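Local coordinates for protein proto-oncogene vav (Homo sapiens, PDB 6NFA) that probably acts as a guanine nucleotide exchange factor for Rho-family GTPases, with DH, PH and zinc-binding C1 domains, at residues L124-Y129 with V174-V179; A213-E218 with Q379-G384; E224-I229 with R383-Q388. All coordinates share one frame; numbering follows the deposited sequence.

Interaction 1 of 3, residues L124-Y129 with V174-V179; sequences LVYGRY and VPMQRV. With 9K1 ((2S)-2-{[3-(4-methylphenyl)imidazo[1,2-a]pyrazin-8-yl]amino}-3-(pyridin-3-yl)propan-1-ol), chain D.
Val179 places its CG1 methyl over one face of the Tyr126 ring, 3.5 Å from the ring centroid and 13° off the normal, which meets the geometry of a CH-pi contact. A second methyl, CE of Met176, reaches the same ring at its edge, near CD1 and in the ring plane, so that the two methyls approach from directions roughly perpendicular to each other. CE also lies 3.6 Å from CD2 of Tyr129, again at a ring edge, so one methyl touches both tyrosine rings. The Met176 chain gets there by folding at chi2 (-63°), which turns its end back toward helix 126-146. Pro175 supplies the third element: its CB sits 3.9 Å from Tyr129 CE2 and 4.0 Å from Tyr126 CE1. No hydrogen bond links the two segments. This is interior packing of the all-helical DH (RhoGEF) domain, joining residues 126-129 of helix 126-146 to the short helix 174-179. The phenol ends are held beyond the contact, Tyr126 OH by Tyr55 OH of helix 37-70 and Tyr129 OH by the carbonyl of Leu172, while Leu89 of helix 86-105 packs on both tyrosines. Further out, a salt bridge from Arg178 NH2 to Glu52 ties helix 174-179 to helix 37-70. Toward the ligand, CB of Tyr126 lies 3.5 Å from the tolyl methyl C21 of 9K1. At Gly127 a beta carbon would come within 2.4 Å of C3 of 9K1, against the imidazopyrazine.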
loop_
_atom_site.group_PDB
_atom_site.type_symbol
_atom_site.label_atom_id
_atom_site.label_comp_id
_atom_site.label_asym_id
_atom_site.label_seq_id
_atom_site.Cartn_x
_atom_site.Cartn_y
_atom_site.Cartn_z
ATOM N N LEU A 124 -11.799 -6.724 5.612
ATOM C CA LEU A 124 -11.125 -5.469 5.912
ATOM C C LEU A 124 -10.153 -5.636 7.095
ATOM O O LEU A 124 -9.181 -4.877 7.239
ATOM C CB LEU A 124 -12.200 -4.429 6.234
ATOM C CG LEU A 124 -12.187 -3.176 5.417
ATOM C CD1 LEU A 124 -12.345 -3.473 3.896
ATOM C CD2 LEU A 124 -13.237 -2.239 5.925
ATOM N N VAL A 125 -10.455 -6.636 7.940
ATOM C CA VAL A 125 -9.705 -7.077 9.113
ATOM C C VAL A 125 -8.253 -7.432 8.704
ATOM O O VAL A 125 -7.341 -7.268 9.508
ATOM C CB VAL A 125 -10.488 -8.251 9.768
ATOM C CG1 VAL A 125 -9.739 -8.843 10.952
ATOM C CG2 VAL A 125 -11.875 -7.793 10.218
ATOM N N TYR A 126 -8.053 -7.818 7.430
ATOM C CA TYR A 126 -6.761 -8.098 6.811
ATOM C C TYR A 126 -5.825 -6.880 6.730
ATOM O O TYR A 126 -4.627 -7.056 6.501
ATOM C CB TYR A 126 -6.973 -8.606 5.388
ATOM C CG TYR A 126 -7.072 -10.101 5.289
ATOM C CD1 TYR A 126 -5.934 -10.883 5.130
ATOM C CD2 TYR A 126 -8.303 -10.742 5.359
ATOM C CE1 TYR A 126 -6.012 -12.271 5.060
ATOM C CE2 TYR A 126 -8.399 -12.131 5.277
ATOM C CZ TYR A 126 -7.249 -12.890 5.124
ATOM O OH TYR A 126 -7.329 -14.251 5.025
ATOM N N GLY A 127 -6.379 -5.674 6.848
ATOM C CA GLY A 127 -5.616 -4.433 6.787
ATOM C C GLY A 127 -4.532 -4.383 7.843
ATOM O O GLY A 127 -3.348 -4.209 7.524
ATOM N N ARG A 128 -4.953 -4.582 9.108
ATOM C CA ARG A 128 -4.119 -4.674 10.302
ATOM C C ARG A 128 -3.066 -5.799 10.086
ATOM O O ARG A 128 -1.877 -5.561 10.297
ATOM C CB ARG A 128 -5.015 -4.996 11.505
ATOM C CG ARG A 128 -4.412 -4.660 12.840
ATOM C CD ARG A 128 -5.387 -4.996 13.944
ATOM N NE ARG A 128 -4.682 -5.475 15.132
ATOM C CZ ARG A 128 -5.224 -6.226 16.085
ATOM N NH1 ARG A 128 -6.493 -6.605 16.001
ATOM N NH2 ARG A 128 -4.497 -6.615 17.124
ATOM N N TYR A 129 -3.511 -6.990 9.590
ATOM C CA TYR A 129 -2.640 -8.132 9.316
ATOM C C TYR A 129 -1.555 -7.812 8.311
ATOM O O TYR A 129 -0.384 -8.030 8.596
ATOM C CB TYR A 129 -3.427 -9.403 8.883
ATOM C CG TYR A 129 -2.625 -10.677 9.080
ATOM C CD1 TYR A 129 -2.599 -11.329 10.317
ATOM C CD2 TYR A 129 -1.855 -11.208 8.048
ATOM C CE1 TYR A 129 -1.821 -12.469 10.520
ATOM C CE2 TYR A 129 -1.077 -12.347 8.236
ATOM C CZ TYR A 129 -1.060 -12.975 9.474
ATOM O OH TYR A 129 -0.273 -14.091 9.659
ATOM N N VAL A 174 1.083 -17.344 4.961
ATOM C CA VAL A 174 0.008 -17.987 4.173
ATOM C C VAL A 174 -1.255 -17.073 4.032
ATOM O O VAL A 174 -1.726 -16.956 2.901
ATOM C CB VAL A 174 -0.340 -19.425 4.665
ATOM C CG1 VAL A 174 -1.659 -19.922 4.092
ATOM C CG2 VAL A 174 0.783 -20.402 4.341
ATOM N N PRO A 175 -1.799 -16.394 5.083
ATOM C CA PRO A 175 -2.989 -15.548 4.873
ATOM C C PRO A 175 -2.883 -14.513 3.755
ATOM O O PRO A 175 -3.861 -14.267 3.050
ATOM C CB PRO A 175 -3.193 -14.891 6.240
ATOM C CG PRO A 175 -2.685 -15.882 7.188
ATOM C CD PRO A 175 -1.434 -16.409 6.512
ATOM N N MET A 176 -1.684 -13.948 3.572
ATOM C CA MET A 176 -1.389 -12.945 2.553
ATOM C C MET A 176 -1.351 -13.525 1.157
ATOM O O MET A 176 -1.823 -12.882 0.219
ATOM C CB MET A 176 -0.096 -12.188 2.890
ATOM C CG MET A 176 -0.271 -11.193 4.014
ATOM S SD MET A 176 -1.455 -9.901 3.539
ATOM C CE MET A 176 -2.719 -10.163 4.719
ATOM N N GLN A 177 -0.801 -14.742 1.013
ATOM C CA GLN A 177 -0.736 -15.450 -0.271
ATOM C C GLN A 177 -2.158 -15.777 -0.747
ATOM O O GLN A 177 -2.469 -15.598 -1.922
ATOM C CB GLN A 177 0.092 -16.738 -0.139
ATOM C CG GLN A 177 1.550 -16.487 0.226
ATOM C CD GLN A 177 2.292 -17.762 0.519
ATOM O OE1 GLN A 177 2.148 -18.379 1.580
ATOM N NE2 GLN A 177 3.131 -18.167 -0.407
ATOM N N ARG A 178 -3.022 -16.175 0.200
ATOM C CA ARG A 178 -4.413 -16.557 0.024
ATOM C C ARG A 178 -5.309 -15.424 -0.503
ATOM O O ARG A 178 -6.071 -15.664 -1.444
ATOM C CB ARG A 178 -4.958 -17.152 1.338
ATOM C CG ARG A 178 -6.417 -17.597 1.295
ATOM C CD ARG A 178 -6.559 -18.880 0.527
ATOM N NE ARG A 178 -7.955 -19.162 0.220
ATOM C CZ ARG A 178 -8.343 -20.005 -0.726
ATOM N NH1 ARG A 178 -7.442 -20.646 -1.465
ATOM N NH2 ARG A 178 -9.633 -20.209 -0.951
ATOM N N VAL A 179 -5.244 -14.213 0.099
ATOM C CA VAL A 179 -6.056 -13.065 -0.359
ATOM C C VAL A 179 -5.752 -12.689 -1.811
ATOM O O VAL A 179 -6.677 -12.331 -2.537
ATOM C CB VAL A 179 -6.042 -11.826 0.552
ATOM C CG1 VAL A 179 -7.041 -11.970 1.693
ATOM C CG2 VAL A 179 -4.647 -11.502 1.065
HETATM C C1 9K1 D . -6.982 -0.328 4.468
HETATM C C3 9K1 D . -8.103 -2.051 5.562
HETATM C C12 9K1 D . -7.152 2.918 6.422
HETATM C C13 9K1 D . -7.532 4.281 5.781
HETATM C C15 9K1 D . -5.909 2.995 7.367
HETATM C C16 9K1 D . -8.037 -4.366 3.179
HETATM C C17 9K1 D . -8.097 -5.707 2.773
HETATM C C18 9K1 D . -6.922 -6.428 2.462
HETATM C C19 9K1 D . -5.662 -5.796 2.545
HETATM C C20 9K1 D . -5.592 -4.462 2.984
HETATM C C21 9K1 D . -7.029 -7.881 1.998
HETATM C C22 9K1 D . -5.529 1.598 7.894
HETATM C C23 9K1 D . -6.098 1.086 9.086
HETATM C C25 9K1 D . -4.960 -0.985 8.818
HETATM C C26 9K1 D . -4.360 -0.543 7.626
HETATM C C27 9K1 D . -4.662 0.752 7.164
HETATM N N2 9K1 D . -7.309 -1.596 4.605
HETATM C C4 9K1 D . -8.625 -1.167 6.434
HETATM N N5 9K1 D . -8.254 0.235 6.332
HETATM C C6 9K1 D . -7.465 0.698 5.415
HETATM N N7 9K1 D . -6.226 -0.167 3.480
HETATM C C8 9K1 D . -5.995 -1.432 2.835
HETATM C C9 9K1 D . -6.677 -2.278 3.652
HETATM C C10 9K1 D . -6.771 -3.753 3.320
HETATM N N11 9K1 D . -7.042 1.943 5.322
HETATM O O14 9K1 D . -8.836 4.186 5.160
HETATM N N24 9K1 D . -5.822 -0.179 9.506
#

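Interaction 2 of 3, residues A213-E218 with Q379-G384; sequences AQCVNE and QMLLRG. With 9K1 ((2S)-2-{[3-(4-methylphenyl)imidazo[1,2-a]pyrazin-8-yl]amino}-3-(pyridin-3-yl)propan-1-ol), chain D.
The C1-domain loop between strands 364-367 and 389-392 lies here against the long helix 196-235, and the seam between them forms one wall of the 9K1 pocket. Arg383 carries most of the loop's contact with the helix. Its chain is extended from CG to NE and runs along the helix surface, with CB 3.8 Å from Glu218 CG, NE 3.6 Å from Cys215 SG, and one guanidinium face covered by Gln214, whose CB is 3.4 Å from NH1. The Gln214 and Arg383 side chains cross at about a right angle. CB, and CG after it, are the Gln214 atoms near NH1; its amide OE1 instead accepts a hydrogen bond from Asn217 ND2. The charge of Arg383 is matched by a salt bridge from NH2 to Asp211, one turn before Cys215, whereas Glu218 OE2 remains 5.7 Å from NH1. Were the arginine replaced by alanine, Asp211 would probably be left without its charge partner and the Gln214 and Cys215 surface would lose its cover. Leu381 CD2 touches both Cys215 SG, at 3.9 Å, and C1 of 9K1, at 3.7 Å, and the Leu381 carbonyl is bound by NE2 of His400, a probable zinc ligand. Gly384 N donates to N7 of 9K1 (3.1 Å, 153°), Leu382 O accepts from the ligand hydroxyl O14 at 2.9 Å, and the bond from N11 to Gly384 O is weak. With phi 99° and psi -177°, Gly384 has a backbone that would jam a beta carbon against the Arg383 carbonyl. Within residues 379-384 the ligand's hydrogen bonds go to main-chain groups, while the loop meets the helix mostly by side-chain contacts, with the Arg383 charge paired at Asp211.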
loop_
_atom_site.group_PDB
_atom_site.type_symbol
_atom_site.label_atom_id
_atom_site.label_comp_id
_atom_site.label_asym_id
_atom_site.label_seq_id
_atom_site.Cartn_x
_atom_site.Cartn_y
_atom_site.Cartn_z
ATOM N N ALA A 213 -7.032 -7.476 -3.811
ATOM C CA ALA A 213 -5.632 -7.678 -4.174
ATOM C C ALA A 213 -4.889 -6.323 -4.301
ATOM O O ALA A 213 -3.676 -6.258 -4.057
ATOM C CB ALA A 213 -5.541 -8.459 -5.472
ATOM N N GLN A 214 -5.609 -5.249 -4.689
ATOM C CA GLN A 214 -5.033 -3.912 -4.784
ATOM C C GLN A 214 -4.805 -3.344 -3.397
ATOM O O GLN A 214 -3.798 -2.660 -3.181
ATOM C CB GLN A 214 -5.908 -2.954 -5.610
ATOM C CG GLN A 214 -5.437 -2.754 -7.052
ATOM C CD GLN A 214 -3.939 -2.598 -7.182
ATOM O OE1 GLN A 214 -3.243 -3.486 -7.692
ATOM N NE2 GLN A 214 -3.404 -1.493 -6.677
ATOM N N CYS A 215 -5.725 -3.649 -2.449
ATOM C CA CYS A 215 -5.644 -3.227 -1.049
ATOM C C CYS A 215 -4.372 -3.716 -0.378
ATOM O O CYS A 215 -3.846 -3.035 0.495
ATOM C CB CYS A 215 -6.875 -3.685 -0.281
ATOM S SG CYS A 215 -8.390 -2.813 -0.729
ATOM N N VAL A 216 -3.882 -4.893 -0.787
ATOM C CA VAL A 216 -2.656 -5.488 -0.262
ATOM C C VAL A 216 -1.482 -4.666 -0.769
ATOM O O VAL A 216 -0.619 -4.272 0.022
ATOM C CB VAL A 216 -2.541 -6.991 -0.647
ATOM C CG1 VAL A 216 -1.183 -7.574 -0.263
ATOM C CG2 VAL A 216 -3.672 -7.799 -0.016
ATOM N N ASN A 217 -1.472 -4.379 -2.074
ATOM C CA ASN A 217 -0.389 -3.639 -2.711
ATOM C C ASN A 217 -0.236 -2.240 -2.141
ATOM O O ASN A 217 0.885 -1.847 -1.836
ATOM C CB ASN A 217 -0.529 -3.649 -4.231
ATOM C CG ASN A 217 -0.439 -5.051 -4.830
ATOM O OD1 ASN A 217 0.230 -5.964 -4.304
ATOM N ND2 ASN A 217 -1.130 -5.262 -5.946
ATOM N N GLU A 218 -1.357 -1.540 -1.898
ATOM C CA GLU A 218 -1.344 -0.208 -1.306
ATOM C C GLU A 218 -0.758 -0.210 0.096
ATOM O O GLU A 218 -0.121 0.762 0.473
ATOM C CB GLU A 218 -2.744 0.430 -1.299
ATOM C CG GLU A 218 -3.338 0.691 -2.675
ATOM C CD GLU A 218 -2.506 1.513 -3.640
ATOM O OE1 GLU A 218 -2.074 2.631 -3.271
ATOM O OE2 GLU A 218 -2.307 1.041 -4.783
ATOM N N GLN A 379 -18.111 5.948 -2.213
ATOM C CA GLN A 379 -18.363 5.161 -0.991
ATOM C C GLN A 379 -17.375 3.961 -0.821
ATOM O O GLN A 379 -17.545 3.133 0.080
ATOM C CB GLN A 379 -19.851 4.728 -0.846
ATOM C CG GLN A 379 -20.887 5.864 -0.969
ATOM C CD GLN A 379 -20.795 6.990 0.056
ATOM O OE1 GLN A 379 -20.298 6.832 1.182
ATOM N NE2 GLN A 379 -21.329 8.153 -0.299
ATOM N N MET A 380 -16.311 3.931 -1.623
ATOM C CA MET A 380 -15.242 2.932 -1.525
ATOM C C MET A 380 -14.107 3.390 -0.598
ATOM O O MET A 380 -13.893 4.588 -0.412
ATOM C CB MET A 380 -14.703 2.558 -2.914
ATOM C CG MET A 380 -15.681 1.715 -3.707
ATOM S SD MET A 380 -15.033 1.164 -5.294
ATOM C CE MET A 380 -13.987 -0.233 -4.772
ATOM N N LEU A 381 -13.374 2.425 -0.038
ATOM C CA LEU A 381 -12.247 2.599 0.896
ATOM C C LEU A 381 -11.098 3.425 0.317
ATOM O O LEU A 381 -10.733 3.252 -0.852
ATOM C CB LEU A 381 -11.710 1.190 1.266
ATOM C CG LEU A 381 -10.450 1.081 2.142
ATOM C CD1 LEU A 381 -10.758 1.352 3.615
ATOM C CD2 LEU A 381 -9.721 -0.251 1.923
ATOM N N LEU A 382 -10.505 4.288 1.159
ATOM C CA LEU A 382 -9.287 5.031 0.844
ATOM C C LEU A 382 -8.166 4.061 1.267
ATOM O O LEU A 382 -7.900 3.880 2.451
ATOM C CB LEU A 382 -9.252 6.358 1.633
ATOM C CG LEU A 382 -10.103 7.493 1.031
ATOM C CD1 LEU A 382 -10.513 8.465 2.082
ATOM C CD2 LEU A 382 -9.328 8.254 -0.006
ATOM N N ARG A 383 -7.642 3.325 0.307
ATOM C CA ARG A 383 -6.678 2.250 0.529
ATOM C C ARG A 383 -5.305 2.713 0.983
ATOM O O ARG A 383 -4.824 3.761 0.531
ATOM C CB ARG A 383 -6.516 1.410 -0.753
ATOM C CG ARG A 383 -7.800 0.804 -1.302
ATOM C CD ARG A 383 -7.506 0.258 -2.673
ATOM N NE ARG A 383 -8.698 -0.294 -3.313
ATOM C CZ ARG A 383 -8.815 -0.487 -4.620
ATOM N NH1 ARG A 383 -7.825 -0.151 -5.438
ATOM N NH2 ARG A 383 -9.928 -0.998 -5.123
ATOM N N GLY A 384 -4.650 1.883 1.795
ATOM C CA GLY A 384 -3.308 2.163 2.275
ATOM C C GLY A 384 -3.247 2.744 3.669
ATOM O O GLY A 384 -4.273 2.927 4.338
HETATM C C1 9K1 D . -6.982 -0.328 4.468
HETATM C C3 9K1 D . -8.103 -2.051 5.562
HETATM C C12 9K1 D . -7.152 2.918 6.422
HETATM C C13 9K1 D . -7.532 4.281 5.781
HETATM C C15 9K1 D . -5.909 2.995 7.367
HETATM C C16 9K1 D . -8.037 -4.366 3.179
HETATM C C17 9K1 D . -8.097 -5.707 2.773
HETATM C C18 9K1 D . -6.922 -6.428 2.462
HETATM C C19 9K1 D . -5.662 -5.796 2.545
HETATM C C20 9K1 D . -5.592 -4.462 2.984
HETATM C C21 9K1 D . -7.029 -7.881 1.998
HETATM C C22 9K1 D . -5.529 1.598 7.894
HETATM C C23 9K1 D . -6.098 1.086 9.086
HETATM C C25 9K1 D . -4.960 -0.985 8.818
HETATM C C26 9K1 D . -4.360 -0.543 7.626
HETATM C C27 9K1 D . -4.662 0.752 7.164
HETATM N N2 9K1 D . -7.309 -1.596 4.605
HETATM C C4 9K1 D . -8.625 -1.167 6.434
HETATM N N5 9K1 D . -8.254 0.235 6.332
HETATM C C6 9K1 D . -7.465 0.698 5.415
HETATM N N7 9K1 D . -6.226 -0.167 3.480
HETATM C C8 9K1 D . -5.995 -1.432 2.835
HETATM C C9 9K1 D . -6.677 -2.278 3.652
HETATM C C10 9K1 D . -6.771 -3.753 3.320
HETATM N N11 9K1 D . -7.042 1.943 5.322
HETATM O O14 9K1 D . -8.836 4.186 5.160
HETATM N N24 9K1 D . -5.822 -0.179 9.506
#

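Interaction 3 of 3, residues E224-I229 with R383-Q388; sequences ETLRQI and RGTFYQ. With 9K1 ((2S)-2-{[3-(4-methylphenyl)imidazo[1,2-a]pyrazin-8-yl]amino}-3-(pyridin-3-yl)propan-1-ol), chain D.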
loop_
_atom_site.group_PDB
_atom_site.type_symbol
_atom_site.label_atom_id
_atom_site.label_comp_id
_atom_site.label_asym_id
_atom_site.label_seq_id
_atom_site.Cartn_x
_atom_site.Cartn_y
_atom_site.Cartn_z
ATOM N N GLU A 224 6.649 0.677 2.619
ATOM C CA GLU A 224 7.975 0.881 2.029
ATOM C C GLU A 224 8.312 2.387 1.937
ATOM O O GLU A 224 9.458 2.759 2.172
ATOM C CB GLU A 224 8.101 0.177 0.661
ATOM C CG GLU A 224 8.323 -1.330 0.773
ATOM C CD GLU A 224 7.916 -2.200 -0.412
ATOM O OE1 GLU A 224 7.379 -1.660 -1.408
ATOM O OE2 GLU A 224 8.111 -3.437 -0.328
ATOM N N THR A 225 7.309 3.247 1.656
ATOM C CA THR A 225 7.459 4.705 1.608
ATOM C C THR A 225 7.786 5.211 3.012
ATOM O O THR A 225 8.695 6.014 3.174
ATOM C CB THR A 225 6.186 5.355 1.034
ATOM O OG1 THR A 225 6.062 4.996 -0.337
ATOM C CG2 THR A 225 6.191 6.877 1.147
ATOM N N LEU A 226 7.067 4.712 4.027
ATOM C CA LEU A 226 7.310 5.076 5.416
ATOM C C LEU A 226 8.714 4.659 5.879
ATOM O O LEU A 226 9.329 5.376 6.682
ATOM C CB LEU A 226 6.199 4.557 6.335
ATOM C CG LEU A 226 4.931 5.439 6.325
ATOM C CD1 LEU A 226 3.656 4.627 6.521
ATOM C CD2 LEU A 226 5.040 6.601 7.311
ATOM N N ARG A 227 9.255 3.557 5.327
ATOM C CA ARG A 227 10.614 3.142 5.687
ATOM C C ARG A 227 11.649 4.070 5.043
ATOM O O ARG A 227 12.589 4.507 5.709
ATOM C CB ARG A 227 10.879 1.661 5.361
ATOM C CG ARG A 227 10.350 0.741 6.460
ATOM C CD ARG A 227 10.350 -0.731 6.067
ATOM N NE ARG A 227 9.131 -1.410 6.518
ATOM C CZ ARG A 227 8.243 -1.986 5.708
ATOM N NH1 ARG A 227 8.439 -1.995 4.391
ATOM N NH2 ARG A 227 7.164 -2.570 6.210
ATOM N N GLN A 228 11.431 4.423 3.780
ATOM C CA GLN A 228 12.285 5.326 3.025
ATOM C C GLN A 228 12.347 6.699 3.704
ATOM O O GLN A 228 13.442 7.256 3.806
ATOM C CB GLN A 228 11.775 5.424 1.582
ATOM C CG GLN A 228 12.651 6.223 0.614
ATOM C CD GLN A 228 11.938 6.481 -0.701
ATOM O OE1 GLN A 228 10.692 6.529 -0.785
ATOM N NE2 GLN A 228 12.714 6.672 -1.761
ATOM N N ILE A 229 11.196 7.226 4.195
ATOM C CA ILE A 229 11.137 8.503 4.915
ATOM C C ILE A 229 12.046 8.470 6.156
ATOM O O ILE A 229 12.879 9.370 6.333
ATOM C CB ILE A 229 9.675 8.920 5.247
ATOM C CG1 ILE A 229 8.906 9.228 3.948
ATOM C CG2 ILE A 229 9.641 10.136 6.206
ATOM C CD1 ILE A 229 7.519 9.443 4.127
ATOM N N ARG A 383 -7.642 3.325 0.307
ATOM C CA ARG A 383 -6.678 2.250 0.529
ATOM C C ARG A 383 -5.305 2.713 0.983
ATOM O O ARG A 383 -4.824 3.761 0.531
ATOM C CB ARG A 383 -6.516 1.410 -0.753
ATOM C CG ARG A 383 -7.800 0.804 -1.302
ATOM C CD ARG A 383 -7.506 0.258 -2.673
ATOM N NE ARG A 383 -8.698 -0.294 -3.313
ATOM C CZ ARG A 383 -8.815 -0.487 -4.620
ATOM N NH1 ARG A 383 -7.825 -0.151 -5.438
ATOM N NH2 ARG A 383 -9.928 -0.998 -5.123
ATOM N N GLY A 384 -4.650 1.883 1.795
ATOM C CA GLY A 384 -3.308 2.163 2.275
ATOM C C GLY A 384 -3.247 2.744 3.669
ATOM O O GLY A 384 -4.273 2.927 4.338
ATOM N N THR A 385 -2.013 3.058 4.099
ATOM C CA THR A 385 -1.670 3.531 5.447
ATOM C C THR A 385 -1.039 4.929 5.492
ATOM O O THR A 385 -0.722 5.413 6.580
ATOM C CB THR A 385 -0.682 2.519 6.074
ATOM O OG1 THR A 385 0.417 2.343 5.181
ATOM C CG2 THR A 385 -1.315 1.172 6.343
ATOM N N PHE A 386 -0.831 5.565 4.331
ATOM C CA PHE A 386 -0.155 6.857 4.242
ATOM C C PHE A 386 -0.661 7.643 3.033
ATOM O O PHE A 386 -0.607 7.114 1.928
ATOM C CB PHE A 386 1.369 6.602 4.098
ATOM C CG PHE A 386 2.267 7.812 4.077
ATOM C CD1 PHE A 386 2.514 8.535 5.243
ATOM C CD2 PHE A 386 2.923 8.187 2.915
ATOM C CE1 PHE A 386 3.368 9.639 5.234
ATOM C CE2 PHE A 386 3.792 9.281 2.908
ATOM C CZ PHE A 386 4.013 9.998 4.069
ATOM N N TYR A 387 -1.125 8.908 3.244
ATOM C CA TYR A 387 -1.646 9.864 2.237
ATOM C C TYR A 387 -2.530 9.224 1.184
ATOM O O TYR A 387 -2.314 9.378 -0.007
ATOM C CB TYR A 387 -0.522 10.696 1.597
ATOM C CG TYR A 387 -0.085 11.829 2.503
ATOM C CD1 TYR A 387 -0.828 13.008 2.586
ATOM C CD2 TYR A 387 1.047 11.710 3.307
ATOM C CE1 TYR A 387 -0.441 14.048 3.428
ATOM C CE2 TYR A 387 1.437 12.741 4.163
ATOM C CZ TYR A 387 0.693 13.912 4.217
ATOM O OH TYR A 387 1.047 14.933 5.070
ATOM N N GLN A 388 -3.530 8.497 1.653
ATOM C CA GLN A 388 -4.478 7.701 0.880
ATOM C C GLN A 388 -5.409 8.506 -0.027
ATOM O O GLN A 388 -5.906 7.961 -1.019
ATOM C CB GLN A 388 -5.287 6.815 1.840
ATOM C CG GLN A 388 -4.419 6.047 2.842
ATOM C CD GLN A 388 -4.361 6.680 4.208
ATOM O OE1 GLN A 388 -4.370 7.894 4.345
ATOM N NE2 GLN A 388 -4.201 5.874 5.253
HETATM C C1 9K1 D . -6.982 -0.328 4.468
HETATM C C3 9K1 D . -8.103 -2.051 5.562
HETATM C C12 9K1 D . -7.152 2.918 6.422
HETATM C C13 9K1 D . -7.532 4.281 5.781
HETATM C C15 9K1 D . -5.909 2.995 7.367
HETATM C C16 9K1 D . -8.037 -4.366 3.179
HETATM C C17 9K1 D . -8.097 -5.707 2.773
HETATM C C18 9K1 D . -6.922 -6.428 2.462
HETATM C C19 9K1 D . -5.662 -5.796 2.545
HETATM C C20 9K1 D . -5.592 -4.462 2.984
HETATM C C21 9K1 D . -7.029 -7.881 1.998
HETATM C C22 9K1 D . -5.529 1.598 7.894
HETATM C C23 9K1 D . -6.098 1.086 9.086
HETATM C C25 9K1 D . -4.960 -0.985 8.818
HETATM C C26 9K1 D . -4.360 -0.543 7.626
HETATM C C27 9K1 D . -4.662 0.752 7.164
HETATM N N2 9K1 D . -7.309 -1.596 4.605
HETATM C C4 9K1 D . -8.625 -1.167 6.434
HETATM N N5 9K1 D . -8.254 0.235 6.332
HETATM C C6 9K1 D . -7.465 0.698 5.415
HETATM N N7 9K1 D . -6.226 -0.167 3.480
HETATM C C8 9K1 D . -5.995 -1.432 2.835
HETATM C C9 9K1 D . -6.677 -2.278 3.652
HETATM C C10 9K1 D . -6.771 -3.753 3.320
HETATM N N11 9K1 D . -7.042 1.943 5.322
HETATM O O14 9K1 D . -8.836 4.186 5.160
HETATM N N24 9K1 D . -5.822 -0.179 9.506
#
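Thr385 meets Leu226 loosely, OG1 lying 4.2 Å from Leu226 CD1, where the C1-domain loop turns along the long helix 196-235 that leads from the DH to the PH domain. Its hydroxyl is hydrogen-bonded to Asn223 OD1, and its methyl CG2 faces the other way, 3.5 Å from C27 of the pyridine ring of 9K1. The backbone N of Thr385 and that of Phe386 both donate to Asp222 OD2, fixing the loop to the helix just before the hydrophobic contact. Phe386 then carries most of that contact. With CG anti to the backbone N (chi1 -176°), its ring projects at the helix and meets three residues on one side of the ring plane, all obliquely: CD1 is 3.8 Å from Leu226 CD2, CE2 is 3.8 Å from Thr225 CG2, and CZ is 3.6 Å from Ile229 CD1. Tyr387 folds back on its neighbour and covers the opposite face, CD2 standing 3.5 Å above the centre of the Phe386 ring. Gln388 reaches back within the loop: NE2 donates to Gly384 O at 3.1 Å and 165°, from a position 50° above the carbonyl plane.

All three interactions touch 9K1, interaction 1 from the DH domain and the other two through the C1 loop. In interaction 1 Tyr126 meets the tolyl end, while the 124-128 backbone runs past the imidazopyrazine to the pyridine. Interactions 2 and 3 both dock the loop on helix 196-235, share Arg383 and Gly384, and have centres 12 Å apart. Interaction 1 is joined to interaction 2 by Val179 CG2 against Val216 CG2 at 4.0 Å, and interaction 2 to interaction 3 by Leu382 CD2 against Gln388 O at 3.6 Å. Interactions 1 and 3 do not touch, nearest atoms about 6 Å and centres 18 Å apart; 9K1, which touches both, spans the distance.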